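Local coordinates for protein alpha-galactosidase (Thermus thermophilus, PDB 6LCJ) that probably hydrolyses terminal alpha-linked galactose units from galactosides, as a hexameric, thermostable glycosidase of family GH36, at residues E[13-18]-E[27-32]; E[91-96]-E[142-147]; E[104-109]-E[131-136]. All blocks are in the same frame, centred on the assembly; numbering follows the deposited sequence.

Interaction 1. Residues E[13-18]-E[27-32]; sequences VFLRAE and VRLWGR
Two antiparallel sheets lie face to face in the N-terminal beta-sandwich of this enzyme, and the chain passes from one to the other just where strand 13-17 ends. That strand and strand 27-30 belong to different sheets, so the axes of the two short strands come no closer than 7.5 Å and lie at 43° to each other. Inside the sandwich, Leu15 and Leu29 meet tip to tip, with CD1 of Leu15 3.5 Å from CD2 of Leu29. The smaller Ala17 faces the root of the same partner, its CB 4.1 Å from Leu29 CB.

Glu18 marks the crossing. Its N donates to Trp30 O across 2.9 Å, almost along the C=O axis (168°), which joins the end of one strand to the other sheet. The acid then runs along the 30-32 backbone. Its CB rests 3.5 Å from Trp30 O; CG, anti to the carbonyl carbon, is 3.9 Å from the same oxygen. An extended chain carries CD to 4.1 Å from Gly31 CA. Gly31 has backbone angles that call for glycine, and a CB there would also press on Glu18 CG. The guanidinium of Arg32 turns away to Ala127 O, while the carboxylate tip ends with OE1 3.8 Å from Gly31 CA.

Interaction 2. Residues E[91-96]-E[142-147]; sequences SGVGAL and EVFAAY
Helix 140-149 packs across the outer face of the seven-stranded sheet of the N-terminal beta-sandwich, and strand 93-96 is one of the strands beneath it. The two segments run nearly antiparallel, at 160°, with axes 11.3 Å apart, a gap bridged by two aromatic side chains one helical turn apart.

Tyr147 and Val93 make the tightest meeting. The tyrosine CG stands anti to the backbone N (chi1 177°), which sends the ring toward the strand, and it crosses the valine obliquely. CE2 of Tyr147 lies 3.6 Å from Val93 CB and 3.8 Å from Val93 CG2, so one corner of the ring sits against the branch point. Further along, Phe144 reaches the strand with its tip, CZ being 4.1 Å from Ala95 CB; the alanine meets that tip obliquely.

A second shell fixes these rings. Phe46 meets Phe144 edge-to-face, Trp392 adds another ring contact, and Leu105 touches Val93, Phe144 and Tyr147 alike. Tyr147 OH is hydrogen-bonded to Ala108 O, which ties the tip of the ring to the backbone of strand 102-108. An alanine here would remove both the ring against Val93 and that buried hydroxyl bond, and would probably loosen the helix on the sheet. Before the strand begins, Gly92 takes a positive phi of 75° in a classic gamma turn, closed by Val93 N donating to Ser91 O at 2.7 Å.

Interaction 3. Residues E[104-109]-E[131-136]; sequences LLLGAL and GAWFLA
Trp133 lays the six-membered part of its indole beside the neighbouring strand, where CE3 is 3.8 Å from Leu106 CG and CZ3 is 3.9 Å from Ala108 CB. With CG anti to the carbonyl carbon (chi1 -59°), the ring passes obliquely along Leu106 and close to the backbone at Ala108, while its NE1 is bonded to Gly31 O, so the indole is held at its polar corner as well as by packing. Leu135 projects from the same face, and its CD1 meets CD1 of Leu104 at 3.8 Å. These side chains, together with Val34 and Val36 of the other sheet, make up part of the sandwich interior.

On the opposite face, Leu105 and Phe134 cross at about a right angle, CD2 of one 3.9 Å from CD2 of the other, beneath helix 140-149. Gly107 lies beside Phe134; a CB at that position would be crowded by Leu105 CD2.

The backbone holds this register with two hydrogen bonds at each of two hydrogen-bonded pairs. Leu105 pairs with Ala136, where Leu105 N reaches Ala136 O at 2.8 Å, and Gly107 pairs with Phe134, where Phe134 N reaches Gly107 O at 2.7 Å; all four bonds lie in their carbonyl planes. The next differs: Leu109 N stands 50° above the carbonyl plane of Ala132, at 3.1 Å from its O, an oxygen that also accepts a bond from Tyr126 OH. Here two inner strands of one sheet of a beta-sandwich are apolar on both faces, because one face meets the partner sheet and the other lies under helix 140-149.

Interaction 3 is the hub of the three, its centre about 9 Å from that of interaction 1 and about 7 Å from that of interaction 2. Strand 132-136 is the sheet neighbour of strand 27-30, tied by Val27 N to Leu135 O at 3.0 Å and by Trp133 NE1 to Gly31 O at 2.9 Å. Strand 104-108 neighbours strand 93-96, with Gly92 O 2.7 Å from Ala108 N; Tyr147 OH comes within 2.5 Å of Ala108 O. Interactions 1 and 2 do not touch, nearest atoms about 8 Å apart. Across the seven-stranded sheet the strands run 26-30, 132-137, 102-108, 93-97; through its thickness, interaction 1 reaches the six-stranded sheet and interaction 2 the helix.

Interaction 1. Residues E[13-18]-E[27-32]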
ATOM      1  N   VAL E  13     -25.477   6.631 -39.703  1.00 51.65           N
ATOM      2  CA  VAL E  13     -24.808   6.963 -38.450  1.00 48.57           C
ATOM      3  C   VAL E  13     -25.851   7.051 -37.347  1.00 43.83           C
ATOM      4  O   VAL E  13     -26.887   7.705 -37.510  1.00 48.45           O
ATOM      5  CB  VAL E  13     -24.007   8.273 -38.563  1.00 49.03           C
ATOM      6  CG1 VAL E  13     -23.273   8.554 -37.268  1.00 44.48           C
ATOM      7  CG2 VAL E  13     -23.030   8.196 -39.742  1.00 46.63           C
ATOM      8  N   PHE E  14     -25.585   6.383 -36.235  1.00 37.10           N
ATOM      9  CA  PHE E  14     -26.479   6.401 -35.092  1.00 37.69           C
ATOM     10  C   PHE E  14     -25.936   7.371 -34.056  1.00 40.42           C
ATOM     11  O   PHE E  14     -24.718   7.489 -33.880  1.00 36.32           O
ATOM     12  CB  PHE E  14     -26.630   4.997 -34.500  1.00 38.66           C
ATOM     13  CG  PHE E  14     -27.262   4.020 -35.446  1.00 42.46           C
ATOM     14  CD1 PHE E  14     -28.617   4.089 -35.728  1.00 45.46           C
ATOM     15  CD2 PHE E  14     -26.495   3.058 -36.089  1.00 44.41           C
ATOM     16  CE1 PHE E  14     -29.196   3.206 -36.619  1.00 47.54           C
ATOM     17  CE2 PHE E  14     -27.068   2.174 -36.980  1.00 40.29           C
ATOM     18  CZ  PHE E  14     -28.423   2.246 -37.238  1.00 46.12           C
ATOM     19  N   LEU E  15     -26.838   8.084 -33.384  1.00 36.89           N
ATOM     20  CA  LEU E  15     -26.388   9.059 -32.408  1.00 38.52           C
ATOM     21  C   LEU E  15     -27.474   9.322 -31.388  1.00 40.94           C
ATOM     22  O   LEU E  15     -28.652   9.022 -31.592  1.00 42.55           O
ATOM     23  CB  LEU E  15     -25.984  10.392 -33.046  1.00 41.08           C
ATOM     24  CG  LEU E  15     -27.203  11.161 -33.538  1.00 43.83           C
ATOM     25  CD1 LEU E  15     -27.093  12.641 -33.312  1.00 44.50           C
ATOM     26  CD2 LEU E  15     -27.294  10.866 -34.959  1.00 43.02           C
ATOM     27  N   ARG E  16     -27.051   9.935 -30.296  1.00 38.67           N
ATOM     28  CA  ARG E  16     -27.939  10.333 -29.225  1.00 43.36           C
ATOM     29  C   ARG E  16     -27.728  11.813 -28.969  1.00 40.77           C
ATOM     30  O   ARG E  16     -26.642  12.225 -28.556  1.00 38.18           O
ATOM     31  CB  ARG E  16     -27.666   9.515 -27.969  1.00 43.36           C
ATOM     32  CG  ARG E  16     -28.899   9.318 -27.152  1.00 46.68           C
ATOM     33  CD  ARG E  16     -28.586   8.502 -25.948  1.00 52.00           C
ATOM     34  NE  ARG E  16     -29.613   8.685 -24.941  1.00 56.83           N
ATOM     35  CZ  ARG E  16     -29.905   7.776 -24.023  1.00 58.51           C
ATOM     36  NH1 ARG E  16     -29.243   6.621 -23.998  1.00 54.54           N
ATOM     37  NH2 ARG E  16     -30.857   8.028 -23.136  1.00 62.53           N
ATOM     38  N   ALA E  17     -28.756  12.608 -29.233  1.00 44.05           N
ATOM     39  CA  ALA E  17     -28.695  14.042 -29.027  1.00 45.11           C
ATOM     40  C   ALA E  17     -30.107  14.530 -28.746  1.00 48.86           C
ATOM     41  O   ALA E  17     -31.083  13.810 -28.960  1.00 54.70           O
ATOM     42  CB  ALA E  17     -28.085  14.757 -30.239  1.00 39.92           C
ATOM     43  N   GLU E  18     -30.208  15.762 -28.252  1.00 45.12           N
ATOM     44  CA  GLU E  18     -31.514  16.326 -27.945  1.00 46.87           C
ATOM     45  C   GLU E  18     -32.163  16.998 -29.144  1.00 49.45           C
ATOM     46  O   GLU E  18     -33.388  17.147 -29.163  1.00 63.32           O
ATOM     47  CB  GLU E  18     -31.414  17.331 -26.808  1.00 47.85           C
ATOM     48  CG  GLU E  18     -30.758  16.761 -25.576  1.00 52.58           C
ATOM     49  CD  GLU E  18     -30.756  17.744 -24.431  1.00 67.70           C
ATOM     50  OE1 GLU E  18     -29.819  17.672 -23.603  1.00 72.72           O
ATOM     51  OE2 GLU E  18     -31.684  18.594 -24.368  1.00 61.45           O
ATOM     52  N   VAL E  27     -24.456  18.128 -40.201  1.00 36.00           N
ATOM     53  CA  VAL E  27     -25.641  18.394 -39.402  1.00 40.36           C
ATOM     54  C   VAL E  27     -25.224  19.140 -38.143  1.00 40.40           C
ATOM     55  O   VAL E  27     -24.047  19.225 -37.795  1.00 40.90           O
ATOM     56  CB  VAL E  27     -26.403  17.104 -39.016  1.00 43.99           C
ATOM     57  CG1 VAL E  27     -27.073  16.477 -40.234  1.00 42.20           C
ATOM     58  CG2 VAL E  27     -25.457  16.116 -38.322  1.00 38.80           C
ATOM     59  N   ARG E  28     -26.222  19.652 -37.441  1.00 45.26           N
ATOM     60  CA  ARG E  28     -26.018  20.367 -36.194  1.00 41.84           C
ATOM     61  C   ARG E  28     -26.827  19.676 -35.105  1.00 45.39           C
ATOM     62  O   ARG E  28     -28.039  19.488 -35.250  1.00 45.66           O
ATOM     63  CB  ARG E  28     -26.425  21.829 -36.333  1.00 40.64           C
ATOM     64  CG  ARG E  28     -26.119  22.644 -35.112  1.00 47.62           C
ATOM     65  CD  ARG E  28     -26.559  24.082 -35.296  1.00 53.60           C
ATOM     66  NE  ARG E  28     -25.884  24.741 -36.407  1.00 60.11           N
ATOM     67  CZ  ARG E  28     -25.172  25.853 -36.266  1.00 61.27           C
ATOM     68  NH1 ARG E  28     -25.053  26.411 -35.054  1.00 51.82           N
ATOM     69  NH2 ARG E  28     -24.581  26.401 -37.328  1.00 47.29           N
ATOM     70  N   LEU E  29     -26.151  19.293 -34.028  1.00 44.59           N
ATOM     71  CA  LEU E  29     -26.760  18.636 -32.885  1.00 38.30           C
ATOM     72  C   LEU E  29     -26.938  19.645 -31.766  1.00 42.19           C
ATOM     73  O   LEU E  29     -26.298  20.700 -31.751  1.00 43.26           O
ATOM     74  CB  LEU E  29     -25.892  17.468 -32.408  1.00 36.36           C
ATOM     75  CG  LEU E  29     -25.408  16.520 -33.509  1.00 39.07           C
ATOM     76  CD1 LEU E  29     -24.609  15.374 -32.912  1.00 34.06           C
ATOM     77  CD2 LEU E  29     -26.587  15.992 -34.333  1.00 40.60           C
ATOM     78  N   TRP E  30     -27.824  19.320 -30.826  1.00 41.43           N
ATOM     79  CA  TRP E  30     -27.917  20.080 -29.586  1.00 44.01           C
ATOM     80  C   TRP E  30     -27.852  19.154 -28.388  1.00 43.84           C
ATOM     81  O   TRP E  30     -28.415  18.057 -28.415  1.00 47.15           O
ATOM     82  CB  TRP E  30     -29.189  20.892 -29.508  1.00 52.04           C
ATOM     83  CG  TRP E  30     -28.891  22.298 -29.736  1.00 55.34           C
ATOM     84  CD1 TRP E  30     -28.471  23.218 -28.810  1.00 51.34           C
ATOM     85  CD2 TRP E  30     -28.922  22.969 -30.998  1.00 54.86           C
ATOM     86  NE1 TRP E  30     -28.258  24.436 -29.428  1.00 57.28           N
ATOM     87  CE2 TRP E  30     -28.532  24.308 -30.769  1.00 54.32           C
ATOM     88  CE3 TRP E  30     -29.262  22.572 -32.298  1.00 53.42           C
ATOM     89  CZ2 TRP E  30     -28.469  25.250 -31.795  1.00 59.22           C
ATOM     90  CZ3 TRP E  30     -29.200  23.505 -33.311  1.00 56.51           C
ATOM     91  CH2 TRP E  30     -28.810  24.831 -33.054  1.00 58.39           C
ATOM     92  N   GLY E  31     -27.166  19.600 -27.336  1.00 37.43           N
ATOM     93  CA  GLY E  31     -27.169  18.846 -26.101  1.00 38.35           C
ATOM     94  C   GLY E  31     -25.933  18.993 -25.250  1.00 36.61           C
ATOM     95  O   GLY E  31     -24.811  19.046 -25.763  1.00 40.37           O
ATOM     96  N   ARG E  32     -26.133  19.060 -23.935  1.00 33.94           N
ATOM     97  CA  ARG E  32     -25.001  19.060 -23.019  1.00 36.03           C
ATOM     98  C   ARG E  32     -24.109  17.852 -23.259  1.00 39.27           C
ATOM     99  O   ARG E  32     -22.879  17.960 -23.216  1.00 41.22           O
ATOM    100  CB  ARG E  32     -25.489  19.094 -21.570  1.00 35.55           C
ATOM    101  CG  ARG E  32     -24.544  19.826 -20.626  1.00 50.74           C
ATOM    102  CD  ARG E  32     -24.627  19.282 -19.207  1.00 58.45           C
ATOM    103  NE  ARG E  32     -23.463  19.647 -18.396  1.00 64.31           N
ATOM    104  CZ  ARG E  32     -22.696  18.763 -17.749  1.00 66.88           C
ATOM    105  NH1 ARG E  32     -22.967  17.466 -17.822  1.00 57.04           N
ATOM    106  NH2 ARG E  32     -21.653  19.172 -17.032  1.00 60.86           N
TER

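Interaction 2. Residues E[91-96]-E[142-147]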
ATOM      1  N   SER E  91     -10.154  18.482 -26.546  1.00 26.86           N
ATOM      2  CA  SER E  91     -10.835  19.747 -26.304  1.00 24.37           C
ATOM      3  C   SER E  91     -11.614  20.198 -27.533  1.00 25.34           C
ATOM      4  O   SER E  91     -11.052  20.309 -28.630  1.00 26.37           O
ATOM      5  CB  SER E  91      -9.850  20.840 -25.903  1.00 24.92           C
ATOM      6  OG  SER E  91     -10.463  22.112 -26.080  1.00 36.97           O
ATOM      7  N   GLY E  92     -12.904  20.476 -27.335  1.00 22.85           N
ATOM      8  CA  GLY E  92     -13.714  21.149 -28.328  1.00 22.57           C
ATOM      9  C   GLY E  92     -14.128  20.297 -29.509  1.00 28.99           C
ATOM     10  O   GLY E  92     -15.307  20.299 -29.876  1.00 33.09           O
ATOM     11  N   VAL E  93     -13.188  19.563 -30.116  1.00 26.47           N
ATOM     12  CA  VAL E  93     -13.481  18.762 -31.299  1.00 29.14           C
ATOM     13  C   VAL E  93     -12.753  17.421 -31.214  1.00 28.24           C
ATOM     14  O   VAL E  93     -11.669  17.307 -30.639  1.00 26.07           O
ATOM     15  CB  VAL E  93     -13.105  19.510 -32.604  1.00 26.74           C
ATOM     16  CG1 VAL E  93     -11.655  19.947 -32.558  1.00 23.89           C
ATOM     17  CG2 VAL E  93     -13.374  18.638 -33.859  1.00 24.23           C
ATOM     18  N   GLY E  94     -13.380  16.394 -31.786  1.00 27.71           N
ATOM     19  CA  GLY E  94     -12.754  15.099 -31.916  1.00 28.20           C
ATOM     20  C   GLY E  94     -13.163  14.476 -33.234  1.00 31.58           C
ATOM     21  O   GLY E  94     -14.066  14.965 -33.924  1.00 31.37           O
ATOM     22  N   ALA E  95     -12.471  13.399 -33.587  1.00 28.20           N
ATOM     23  CA  ALA E  95     -12.816  12.709 -34.816  1.00 29.24           C
ATOM     24  C   ALA E  95     -12.331  11.274 -34.744  1.00 28.90           C
ATOM     25  O   ALA E  95     -11.336  10.969 -34.079  1.00 28.89           O
ATOM     26  CB  ALA E  95     -12.238  13.412 -36.053  1.00 30.18           C
ATOM     27  N   LEU E  96     -13.062  10.402 -35.424  1.00 32.55           N
ATOM     28  CA  LEU E  96     -12.702   9.003 -35.583  1.00 32.67           C
ATOM     29  C   LEU E  96     -12.410   8.741 -37.053  1.00 34.68           C
ATOM     30  O   LEU E  96     -13.014   9.347 -37.944  1.00 36.14           O
ATOM     31  CB  LEU E  96     -13.822   8.079 -35.077  1.00 30.86           C
ATOM     32  CG  LEU E  96     -14.059   8.082 -33.560  1.00 32.74           C
ATOM     33  CD1 LEU E  96     -15.264   7.237 -33.170  1.00 36.49           C
ATOM     34  CD2 LEU E  96     -12.811   7.610 -32.814  1.00 29.25           C
ATOM     35  N   GLU E 142     -12.013  17.927 -45.963  1.00 45.80           N
ATOM     36  CA  GLU E 142     -13.260  18.653 -46.163  1.00 45.47           C
ATOM     37  C   GLU E 142     -14.013  18.795 -44.849  1.00 42.49           C
ATOM     38  O   GLU E 142     -14.574  19.857 -44.552  1.00 41.75           O
ATOM     39  CB  GLU E 142     -14.129  17.964 -47.216  1.00 42.78           C
ATOM     40  CG  GLU E 142     -15.363  18.795 -47.659  1.00 56.08           C
ATOM     41  CD  GLU E 142     -15.166  20.335 -47.583  1.00 62.49           C
ATOM     42  OE1 GLU E 142     -14.205  20.860 -48.215  1.00 59.38           O
ATOM     43  OE2 GLU E 142     -15.975  21.017 -46.884  1.00 48.49           O
ATOM     44  N   VAL E 143     -13.997  17.745 -44.035  1.00 39.62           N
ATOM     45  CA  VAL E 143     -14.791  17.706 -42.816  1.00 35.55           C
ATOM     46  C   VAL E 143     -14.274  18.736 -41.803  1.00 39.40           C
ATOM     47  O   VAL E 143     -15.061  19.449 -41.164  1.00 35.79           O
ATOM     48  CB  VAL E 143     -14.792  16.246 -42.302  1.00 41.49           C
ATOM     49  CG1 VAL E 143     -14.267  16.108 -40.920  1.00 38.91           C
ATOM     50  CG2 VAL E 143     -16.161  15.611 -42.451  1.00 40.01           C
ATOM     51  N   PHE E 144     -12.949  18.900 -41.704  1.00 38.50           N
ATOM     52  CA  PHE E 144     -12.399  19.910 -40.802  1.00 34.29           C
ATOM     53  C   PHE E 144     -12.588  21.318 -41.348  1.00 33.47           C
ATOM     54  O   PHE E 144     -12.783  22.265 -40.578  1.00 32.12           O
ATOM     55  CB  PHE E 144     -10.923  19.635 -40.533  1.00 33.04           C
ATOM     56  CG  PHE E 144     -10.699  18.648 -39.442  1.00 32.23           C
ATOM     57  CD1 PHE E 144     -10.712  17.287 -39.714  1.00 28.95           C
ATOM     58  CD2 PHE E 144     -10.522  19.077 -38.132  1.00 32.51           C
ATOM     59  CE1 PHE E 144     -10.526  16.366 -38.705  1.00 31.50           C
ATOM     60  CE2 PHE E 144     -10.328  18.167 -37.103  1.00 28.39           C
ATOM     61  CZ  PHE E 144     -10.325  16.808 -37.388  1.00 34.00           C
ATOM     62  N   ALA E 145     -12.521  21.478 -42.673  1.00 38.16           N
ATOM     63  CA  ALA E 145     -12.796  22.781 -43.274  1.00 36.53           C
ATOM     64  C   ALA E 145     -14.255  23.194 -43.083  1.00 35.50           C
ATOM     65  O   ALA E 145     -14.550  24.386 -42.949  1.00 36.73           O
ATOM     66  CB  ALA E 145     -12.433  22.754 -44.757  1.00 36.27           C
ATOM     67  N   ALA E 146     -15.178  22.230 -43.053  1.00 32.10           N
ATOM     68  CA  ALA E 146     -16.582  22.571 -42.863  1.00 34.48           C
ATOM     69  C   ALA E 146     -16.873  22.951 -41.418  1.00 34.50           C
ATOM     70  O   ALA E 146     -17.738  23.793 -41.165  1.00 33.88           O
ATOM     71  CB  ALA E 146     -17.473  21.407 -43.309  1.00 32.21           C
ATOM     72  N   TYR E 147     -16.169  22.339 -40.462  1.00 38.29           N
ATOM     73  CA  TYR E 147     -16.287  22.753 -39.066  1.00 37.06           C
ATOM     74  C   TYR E 147     -15.746  24.165 -38.872  1.00 34.41           C
ATOM     75  O   TYR E 147     -16.379  24.995 -38.208  1.00 31.94           O
ATOM     76  CB  TYR E 147     -15.552  21.746 -38.165  1.00 32.80           C
ATOM     77  CG  TYR E 147     -15.512  22.060 -36.672  1.00 30.84           C
ATOM     78  CD1 TYR E 147     -16.659  22.438 -35.975  1.00 28.70           C
ATOM     79  CD2 TYR E 147     -14.325  21.949 -35.957  1.00 32.00           C
ATOM     80  CE1 TYR E 147     -16.614  22.708 -34.614  1.00 26.88           C
ATOM     81  CE2 TYR E 147     -14.267  22.219 -34.598  1.00 28.63           C
ATOM     82  CZ  TYR E 147     -15.413  22.593 -33.931  1.00 31.07           C
ATOM     83  OH  TYR E 147     -15.342  22.854 -32.581  1.00 26.69           O
TER

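Interaction 3. Residues E[104-109]-E[131-136]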
ATOM      1  N   LEU E 104     -15.000  10.826 -39.130  1.00 37.61           N
ATOM      2  CA  LEU E 104     -16.237  11.222 -38.470  1.00 37.91           C
ATOM      3  C   LEU E 104     -15.869  12.291 -37.447  1.00 32.28           C
ATOM      4  O   LEU E 104     -15.158  12.006 -36.479  1.00 34.41           O
ATOM      5  CB  LEU E 104     -16.915  10.020 -37.811  1.00 38.43           C
ATOM      6  CG  LEU E 104     -18.224  10.306 -37.076  1.00 39.42           C
ATOM      7  CD1 LEU E 104     -19.336  10.566 -38.076  1.00 35.34           C
ATOM      8  CD2 LEU E 104     -18.567   9.151 -36.161  1.00 38.11           C
ATOM      9  N   LEU E 105     -16.344  13.512 -37.662  1.00 29.18           N
ATOM     10  CA  LEU E 105     -15.976  14.667 -36.854  1.00 31.74           C
ATOM     11  C   LEU E 105     -17.144  15.109 -35.990  1.00 28.71           C
ATOM     12  O   LEU E 105     -18.268  15.246 -36.480  1.00 31.49           O
ATOM     13  CB  LEU E 105     -15.525  15.837 -37.735  1.00 31.66           C
ATOM     14  CG  LEU E 105     -15.030  17.121 -37.068  1.00 29.13           C
ATOM     15  CD1 LEU E 105     -13.966  17.810 -37.918  1.00 27.18           C
ATOM     16  CD2 LEU E 105     -16.186  18.093 -36.770  1.00 31.63           C
ATOM     17  N   LEU E 106     -16.860  15.357 -34.714  1.00 29.72           N
ATOM     18  CA  LEU E 106     -17.800  15.949 -33.771  1.00 28.63           C
ATOM     19  C   LEU E 106     -17.115  17.153 -33.139  1.00 27.98           C
ATOM     20  O   LEU E 106     -16.132  16.993 -32.408  1.00 27.93           O
ATOM     21  CB  LEU E 106     -18.214  14.935 -32.704  1.00 29.49           C
ATOM     22  CG  LEU E 106     -19.111  15.498 -31.604  1.00 31.36           C
ATOM     23  CD1 LEU E 106     -20.546  15.641 -32.134  1.00 25.81           C
ATOM     24  CD2 LEU E 106     -19.043  14.650 -30.329  1.00 27.93           C
ATOM     25  N   GLY E 107     -17.637  18.352 -33.401  1.00 27.74           N
ATOM     26  CA  GLY E 107     -17.021  19.569 -32.902  1.00 27.45           C
ATOM     27  C   GLY E 107     -17.968  20.556 -32.246  1.00 28.60           C
ATOM     28  O   GLY E 107     -19.032  20.863 -32.781  1.00 31.97           O
ATOM     29  N   ALA E 108     -17.583  21.079 -31.087  1.00 26.22           N
ATOM     30  CA  ALA E 108     -18.414  22.053 -30.395  1.00 28.29           C
ATOM     31  C   ALA E 108     -18.484  23.378 -31.150  1.00 33.88           C
ATOM     32  O   ALA E 108     -17.492  23.859 -31.705  1.00 32.95           O
ATOM     33  CB  ALA E 108     -17.872  22.299 -28.995  1.00 29.70           C
ATOM     34  N   LEU E 109     -19.669  23.975 -31.156  1.00 32.22           N
ATOM     35  CA  LEU E 109     -19.872  25.307 -31.702  1.00 30.66           C
ATOM     36  C   LEU E 109     -19.936  26.382 -30.621  1.00 32.98           C
ATOM     37  O   LEU E 109     -20.047  27.559 -30.957  1.00 34.20           O
ATOM     38  CB  LEU E 109     -21.148  25.337 -32.553  1.00 28.60           C
ATOM     39  CG  LEU E 109     -21.055  24.448 -33.797  1.00 33.53           C
ATOM     40  CD1 LEU E 109     -22.304  24.548 -34.649  1.00 36.69           C
ATOM     41  CD2 LEU E 109     -19.824  24.804 -34.617  1.00 34.72           C
ATOM     42  N   GLY E 131     -24.971  23.226 -25.417  1.00 39.34           N
ATOM     43  CA  GLY E 131     -24.629  23.950 -26.621  1.00 35.05           C
ATOM     44  C   GLY E 131     -24.817  23.090 -27.847  1.00 39.92           C
ATOM     45  O   GLY E 131     -25.333  21.968 -27.783  1.00 39.05           O
ATOM     46  N   ALA E 132     -24.382  23.650 -28.972  1.00 35.49           N
ATOM     47  CA  ALA E 132     -24.539  23.036 -30.277  1.00 39.02           C
ATOM     48  C   ALA E 132     -23.264  22.309 -30.679  1.00 39.35           C
ATOM     49  O   ALA E 132     -22.200  22.470 -30.069  1.00 34.38           O
ATOM     50  CB  ALA E 132     -24.900  24.089 -31.333  1.00 41.28           C
ATOM     51  N   TRP E 133     -23.382  21.527 -31.754  1.00 34.25           N
ATOM     52  CA  TRP E 133     -22.319  20.665 -32.233  1.00 32.46           C
ATOM     53  C   TRP E 133     -22.394  20.596 -33.742  1.00 32.87           C
ATOM     54  O   TRP E 133     -23.478  20.629 -34.322  1.00 35.72           O
ATOM     55  CB  TRP E 133     -22.426  19.236 -31.694  1.00 30.92           C
ATOM     56  CG  TRP E 133     -22.383  19.120 -30.223  1.00 33.29           C
ATOM     57  CD1 TRP E 133     -23.443  19.190 -29.368  1.00 31.61           C
ATOM     58  CD2 TRP E 133     -21.220  18.896 -29.413  1.00 28.40           C
ATOM     59  NE1 TRP E 133     -23.010  19.025 -28.078  1.00 35.38           N
ATOM     60  CE2 TRP E 133     -21.649  18.841 -28.079  1.00 30.94           C
ATOM     61  CE3 TRP E 133     -19.861  18.736 -29.692  1.00 31.68           C
ATOM     62  CZ2 TRP E 133     -20.764  18.633 -27.015  1.00 29.81           C
ATOM     63  CZ3 TRP E 133     -18.982  18.536 -28.630  1.00 30.52           C
ATOM     64  CH2 TRP E 133     -19.439  18.493 -27.313  1.00 28.46           C
ATOM     65  N   PHE E 134     -21.234  20.480 -34.370  1.00 31.69           N
ATOM     66  CA  PHE E 134     -21.148  20.162 -35.780  1.00 33.22           C
ATOM     67  C   PHE E 134     -20.778  18.696 -35.883  1.00 35.24           C
ATOM     68  O   PHE E 134     -19.865  18.241 -35.186  1.00 35.26           O
ATOM     69  CB  PHE E 134     -20.113  21.028 -36.495  1.00 31.26           C
ATOM     70  CG  PHE E 134     -20.025  20.752 -37.964  1.00 33.13           C
ATOM     71  CD1 PHE E 134     -21.146  20.892 -38.767  1.00 34.39           C
ATOM     72  CD2 PHE E 134     -18.843  20.332 -38.536  1.00 32.96           C
ATOM     73  CE1 PHE E 134     -21.090  20.630 -40.120  1.00 34.95           C
ATOM     74  CE2 PHE E 134     -18.772  20.056 -39.889  1.00 37.00           C
ATOM     75  CZ  PHE E 134     -19.907  20.213 -40.688  1.00 38.49           C
ATOM     76  N   LEU E 135     -21.505  17.954 -36.716  1.00 32.59           N
ATOM     77  CA  LEU E 135     -21.200  16.549 -36.943  1.00 34.29           C
ATOM     78  C   LEU E 135     -21.139  16.307 -38.438  1.00 34.09           C
ATOM     79  O   LEU E 135     -22.033  16.726 -39.175  1.00 36.40           O
ATOM     80  CB  LEU E 135     -22.236  15.628 -36.294  1.00 36.64           C
ATOM     81  CG  LEU E 135     -22.242  14.174 -36.772  1.00 33.65           C
ATOM     82  CD1 LEU E 135     -21.076  13.417 -36.180  1.00 30.75           C
ATOM     83  CD2 LEU E 135     -23.560  13.496 -36.454  1.00 27.67           C
ATOM     84  N   ALA E 136     -20.084  15.638 -38.880  1.00 34.00           N
ATOM     85  CA  ALA E 136     -19.844  15.464 -40.297  1.00 36.97           C
ATOM     86  C   ALA E 136     -19.084  14.164 -40.515  1.00 43.05           C
ATOM     87  O   ALA E 136     -18.389  13.672 -39.623  1.00 38.33           O
ATOM     88  CB  ALA E 136     -19.071  16.656 -40.867  1.00 36.66           C
TER